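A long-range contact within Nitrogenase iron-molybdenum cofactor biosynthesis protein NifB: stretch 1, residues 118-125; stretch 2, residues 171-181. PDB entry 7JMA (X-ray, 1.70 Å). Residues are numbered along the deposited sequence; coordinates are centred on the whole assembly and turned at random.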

ATOM      1  N   THR A 118       0.622   0.807  -2.503  1.00 25.28           N
ATOM      2  CA  THR A 118      -0.498   0.459  -3.365  1.00 27.66           C
ATOM      3  C   THR A 118      -1.556  -0.262  -2.535  1.00 26.69           C
ATOM      4  O   THR A 118      -1.252  -0.844  -1.490  1.00 27.46           O
ATOM      5  CB  THR A 118      -0.021  -0.415  -4.529  1.00 27.43           C
ATOM      6  OG1 THR A 118      -1.139  -0.813  -5.317  1.00 27.82           O
ATOM      7  CG2 THR A 118       0.655  -1.697  -3.987  1.00 26.68           C
ATOM      8  N   ASN A 119      -2.811  -0.214  -3.009  1.00 22.46           N
ATOM      9  CA  ASN A 119      -3.794  -1.124  -2.437  1.00 22.69           C
ATOM     10  C   ASN A 119      -3.589  -2.574  -2.903  1.00 27.98           C
ATOM     11  O   ASN A 119      -4.250  -3.480  -2.379  1.00 24.78           O
ATOM     12  CB  ASN A 119      -5.207  -0.615  -2.751  1.00 27.21           C
ATOM     13  CG  ASN A 119      -5.453  -0.443  -4.234  1.00 29.18           C
ATOM     14  OD1 ASN A 119      -5.173  -1.349  -5.019  1.00 25.38           O
ATOM     15  ND2 ASN A 119      -6.061   0.701  -4.624  1.00 28.84           N
ATOM     16  N   GLY A 120      -2.708  -2.817  -3.875  1.00 25.89           N
ATOM     17  CA  GLY A 120      -2.444  -4.170  -4.338  1.00 26.61           C
ATOM     18  C   GLY A 120      -3.373  -4.727  -5.402  1.00 25.11           C
ATOM     19  O   GLY A 120      -3.127  -5.837  -5.897  1.00 26.06           O
ATOM     20  N   LEU A 121      -4.429  -4.000  -5.795  1.00 22.64           N
ATOM     21  CA  LEU A 121      -5.371  -4.573  -6.749  1.00 23.60           C
ATOM     22  C   LEU A 121      -4.683  -5.002  -8.042  1.00 25.05           C
ATOM     23  O   LEU A 121      -4.997  -6.060  -8.598  1.00 27.83           O
ATOM     24  CB  LEU A 121      -6.486  -3.567  -7.064  1.00 23.22           C
ATOM     25  CG  LEU A 121      -7.548  -4.102  -8.025  1.00 25.33           C
ATOM     26  CD1 LEU A 121      -8.355  -5.275  -7.457  1.00 29.01           C
ATOM     27  CD2 LEU A 121      -8.510  -2.942  -8.386  1.00 26.32           C
ATOM     28  N   LEU A 122      -3.738  -4.200  -8.532  1.00 23.79           N
ATOM     29  CA  LEU A 122      -3.064  -4.477  -9.799  1.00 25.27           C
ATOM     30  C   LEU A 122      -1.750  -5.219  -9.619  1.00 26.66           C
ATOM     31  O   LEU A 122      -1.001  -5.372 -10.596  1.00 28.54           O
ATOM     32  CB  LEU A 122      -2.798  -3.172 -10.555  1.00 26.09           C
ATOM     33  CG  LEU A 122      -4.093  -2.541 -11.050  1.00 27.54           C
ATOM     34  CD1 LEU A 122      -3.843  -1.120 -11.533  1.00 28.86           C
ATOM     35  CD2 LEU A 122      -4.663  -3.412 -12.160  1.00 35.75           C
ATOM     36  N   LEU A 123      -1.441  -5.657  -8.401  1.00 26.09           N
ATOM     37  CA  LEU A 123      -0.154  -6.319  -8.170  1.00 31.51           C
ATOM     38  C   LEU A 123       0.033  -7.593  -8.973  1.00 36.86           C
ATOM     39  O   LEU A 123       1.138  -7.791  -9.507  1.00 33.76           O
ATOM     40  CB  LEU A 123       0.039  -6.627  -6.683  1.00 30.26           C
ATOM     41  CG  LEU A 123       0.675  -5.482  -5.909  1.00 33.96           C
ATOM     42  CD1 LEU A 123       0.789  -5.859  -4.436  1.00 28.64           C
ATOM     43  CD2 LEU A 123       2.048  -5.138  -6.504  1.00 31.94           C
ATOM     44  N   PRO A 124      -0.940  -8.498  -9.079  1.00 36.85           N
ATOM     45  CA  PRO A 124      -0.694  -9.683  -9.912  1.00 38.38           C
ATOM     46  C   PRO A 124      -0.310  -9.328 -11.336  1.00 45.93           C
ATOM     47  O   PRO A 124       0.578  -9.964 -11.917  1.00 46.05           O
ATOM     48  CB  PRO A 124      -2.023 -10.441  -9.838  1.00 38.44           C
ATOM     49  CG  PRO A 124      -2.585 -10.045  -8.509  1.00 39.39           C
ATOM     50  CD  PRO A 124      -2.256  -8.575  -8.416  1.00 36.04           C
ATOM     51  N   ASP A 125      -0.921  -8.288 -11.901  1.00 36.84           N
ATOM     52  CA  ASP A 125      -0.618  -7.911 -13.272  1.00 41.12           C
ATOM     53  C   ASP A 125       0.668  -7.103 -13.407  1.00 41.46           C
ATOM     54  O   ASP A 125       1.243  -7.072 -14.497  1.00 43.35           O
ATOM     55  CB  ASP A 125      -1.790  -7.121 -13.857  1.00 48.66           C
ATOM     56  CG  ASP A 125      -3.117  -7.834 -13.673  1.00 67.89           C
ATOM     57  OD1 ASP A 125      -3.265  -8.956 -14.206  1.00 73.23           O
ATOM     58  OD2 ASP A 125      -4.009  -7.276 -12.997  1.00 66.08           O
TER
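Stretch 2 (171-181) EVLSRNQLEGI

Stretch 2 is helical throughout, residues 171-181, and belongs to a longer helix. It packs against a type I beta turn, G120 to L123, and the start of the helix that follows. The turn lies against the helix without a steady pairing: CA of G120 lies 4.2 Å from CA of Q177, CA of L121 lies 5.2 Å from CA of N176, and CA of L123 lies 4.6 Å from CA of G180.

L121 and N176 cover the most surface. The CA-to-CB bond of L121 points away from the helix, but the end of the side chain comes back to it. L121 CD1 sits 3.8 Å from L173 CA and 4.0 Å from V172 CG1, while L121 CB lies 3.9 Å from L173 CD1. The CA-to-CB bond of N176 points toward stretch 1. Its ND2 donates a hydrogen bond to L121 O at 2.9 Å, so a side-chain amide ties the helix to the turn backbone. N176 OD1 accepts from R175 NH2 at 2.9 Å.

P124 follows on, with CG 3.3 Å from N176 O. Glycines stand at the two closest CA pairs, G120 with Q177 and G180 with L123. L123 CB rests 3.5 Å from G180 CA, and a CB on G180 would clash with L123 CB. At G120, a CB would clash with Q177 CB. G120 O makes a CA-H...O contact with Q177 CA at 3.6 Å.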

ATOM      1  N   GLU A 171     -13.832  -9.112  -2.352  1.00 32.13           N
ATOM      2  CA  GLU A 171     -13.267 -10.419  -2.669  1.00 34.03           C
ATOM      3  C   GLU A 171     -12.258 -10.317  -3.809  1.00 38.50           C
ATOM      4  O   GLU A 171     -11.215 -10.984  -3.789  1.00 32.24           O
ATOM      5  CB  GLU A 171     -14.387 -11.400  -3.001  1.00 40.14           C
ATOM      6  CG  GLU A 171     -15.193 -11.792  -1.767  1.00 51.07           C
ATOM      7  CD  GLU A 171     -16.414 -12.627  -2.091  1.00 62.92           C
ATOM      8  OE1 GLU A 171     -16.882 -12.592  -3.253  1.00 66.37           O
ATOM      9  OE2 GLU A 171     -16.902 -13.323  -1.173  1.00 69.87           O
ATOM     10  N   VAL A 172     -12.546  -9.470  -4.797  1.00 32.93           N
ATOM     11  CA  VAL A 172     -11.613  -9.235  -5.895  1.00 29.03           C
ATOM     12  C   VAL A 172     -10.359  -8.524  -5.390  1.00 28.08           C
ATOM     13  O   VAL A 172      -9.228  -8.942  -5.685  1.00 27.01           O
ATOM     14  CB  VAL A 172     -12.309  -8.426  -7.010  1.00 30.42           C
ATOM     15  CG1 VAL A 172     -11.291  -7.977  -8.068  1.00 32.28           C
ATOM     16  CG2 VAL A 172     -13.434  -9.232  -7.641  1.00 34.05           C
ATOM     17  N   LEU A 173     -10.537  -7.447  -4.612  1.00 24.26           N
ATOM     18  CA  LEU A 173      -9.388  -6.731  -4.058  1.00 24.72           C
ATOM     19  C   LEU A 173      -8.549  -7.661  -3.191  1.00 32.23           C
ATOM     20  O   LEU A 173      -7.318  -7.711  -3.317  1.00 24.99           O
ATOM     21  CB  LEU A 173      -9.848  -5.529  -3.245  1.00 25.50           C
ATOM     22  CG  LEU A 173      -8.744  -4.793  -2.490  1.00 26.61           C
ATOM     23  CD1 LEU A 173      -7.641  -4.260  -3.436  1.00 26.22           C
ATOM     24  CD2 LEU A 173      -9.316  -3.676  -1.647  1.00 27.52           C
ATOM     25  N   SER A 174      -9.206  -8.425  -2.316  1.00 25.56           N
ATOM     26  CA  SER A 174      -8.463  -9.246  -1.366  1.00 25.41           C
ATOM     27  C   SER A 174      -7.671 -10.327  -2.082  1.00 35.16           C
ATOM     28  O   SER A 174      -6.491 -10.552  -1.769  1.00 25.85           O
ATOM     29  CB  SER A 174      -9.413  -9.877  -0.346  1.00 24.54           C
ATOM     30  OG  SER A 174      -8.678 -10.779   0.504  1.00 27.92           O
ATOM     31  N   ARG A 175      -8.306 -11.030  -3.027  1.00 29.77           N
ATOM     32  CA  ARG A 175      -7.579 -12.067  -3.759  1.00 34.06           C
ATOM     33  C   ARG A 175      -6.364 -11.486  -4.472  1.00 29.93           C
ATOM     34  O   ARG A 175      -5.257 -12.048  -4.407  1.00 27.45           O
ATOM     35  CB  ARG A 175      -8.489 -12.759  -4.767  1.00 29.14           C
ATOM     36  CG  ARG A 175      -7.910 -14.088  -5.213  1.00 40.97           C
ATOM     37  CD  ARG A 175      -8.335 -14.497  -6.604  1.00 51.56           C
ATOM     38  NE  ARG A 175      -8.190 -13.399  -7.556  1.00 71.81           N
ATOM     39  CZ  ARG A 175      -8.910 -13.281  -8.667  1.00 79.11           C
ATOM     40  NH1 ARG A 175      -9.821 -14.201  -8.965  1.00 82.81           N
ATOM     41  NH2 ARG A 175      -8.720 -12.246  -9.479  1.00 75.65           N
ATOM     42  N   ASN A 176      -6.549 -10.340  -5.137  1.00 27.58           N
ATOM     43  CA  ASN A 176      -5.459  -9.745  -5.899  1.00 28.25           C
ATOM     44  C   ASN A 176      -4.343  -9.242  -4.990  1.00 27.51           C
ATOM     45  O   ASN A 176      -3.153  -9.451  -5.281  1.00 25.59           O
ATOM     46  CB  ASN A 176      -6.004  -8.605  -6.768  1.00 23.51           C
ATOM     47  CG  ASN A 176      -6.684  -9.114  -8.034  1.00 37.23           C
ATOM     48  OD1 ASN A 176      -6.977 -10.300  -8.159  1.00 41.53           O
ATOM     49  ND2 ASN A 176      -6.934  -8.213  -8.983  1.00 36.68           N
ATOM     50  N   GLN A 177      -4.692  -8.581  -3.884  1.00 22.33           N
ATOM     51  CA  GLN A 177      -3.644  -7.977  -3.071  1.00 24.80           C
ATOM     52  C   GLN A 177      -2.853  -9.051  -2.327  1.00 25.67           C
ATOM     53  O   GLN A 177      -1.628  -8.940  -2.194  1.00 26.62           O
ATOM     54  CB  GLN A 177      -4.233  -6.922  -2.119  1.00 24.93           C
ATOM     55  CG  GLN A 177      -5.077  -7.446  -0.981  1.00 25.32           C
ATOM     56  CD  GLN A 177      -5.680  -6.322  -0.145  1.00 26.74           C
ATOM     57  OE1 GLN A 177      -5.433  -5.122  -0.386  1.00 32.65           O
ATOM     58  NE2 GLN A 177      -6.454  -6.697   0.842  1.00 24.09           N
ATOM     59  N   LEU A 178      -3.519 -10.132  -1.896  1.00 24.24           N
ATOM     60  CA  LEU A 178      -2.799 -11.191  -1.184  1.00 23.63           C
ATOM     61  C   LEU A 178      -1.921 -12.003  -2.130  1.00 30.90           C
ATOM     62  O   LEU A 178      -0.793 -12.376  -1.772  1.00 27.88           O
ATOM     63  CB  LEU A 178      -3.784 -12.108  -0.455  1.00 27.88           C
ATOM     64  CG  LEU A 178      -4.546 -11.414   0.679  1.00 32.12           C
ATOM     65  CD1 LEU A 178      -5.574 -12.368   1.279  1.00 31.13           C
ATOM     66  CD2 LEU A 178      -3.581 -10.882   1.754  1.00 30.63           C
ATOM     67  N   GLU A 179      -2.432 -12.327  -3.322  1.00 27.72           N
ATOM     68  CA  GLU A 179      -1.589 -12.948  -4.337  1.00 31.34           C
ATOM     69  C   GLU A 179      -0.447 -12.025  -4.730  1.00 26.48           C
ATOM     70  O   GLU A 179       0.672 -12.487  -5.014  1.00 29.07           O
ATOM     71  CB  GLU A 179      -2.426 -13.308  -5.564  1.00 35.70           C
ATOM     72  N   GLY A 180      -0.719 -10.716  -4.761  1.00 26.03           N
ATOM     73  CA  GLY A 180       0.312  -9.756  -5.113  1.00 26.25           C
ATOM     74  C   GLY A 180       1.452  -9.726  -4.110  1.00 23.72           C
ATOM     75  O   GLY A 180       2.612  -9.542  -4.481  1.00 25.76           O
ATOM     76  N   ILE A 181       1.127  -9.855  -2.823  1.00 25.19           N
ATOM     77  CA  ILE A 181       2.162  -9.943  -1.797  1.00 26.63           C
ATOM     78  C   ILE A 181       3.088 -11.104  -2.109  1.00 26.25           C
ATOM     79  O   ILE A 181       4.320 -10.980  -2.049  1.00 26.36           O
ATOM     80  CB  ILE A 181       1.525 -10.091  -0.400  1.00 26.35           C
ATOM     81  CG1 ILE A 181       0.794  -8.806   0.009  1.00 30.63           C
ATOM     82  CG2 ILE A 181       2.576 -10.446   0.652  1.00 28.19           C
ATOM     83  CD1 ILE A 181       0.009  -8.980   1.308  1.00 32.35           C
TER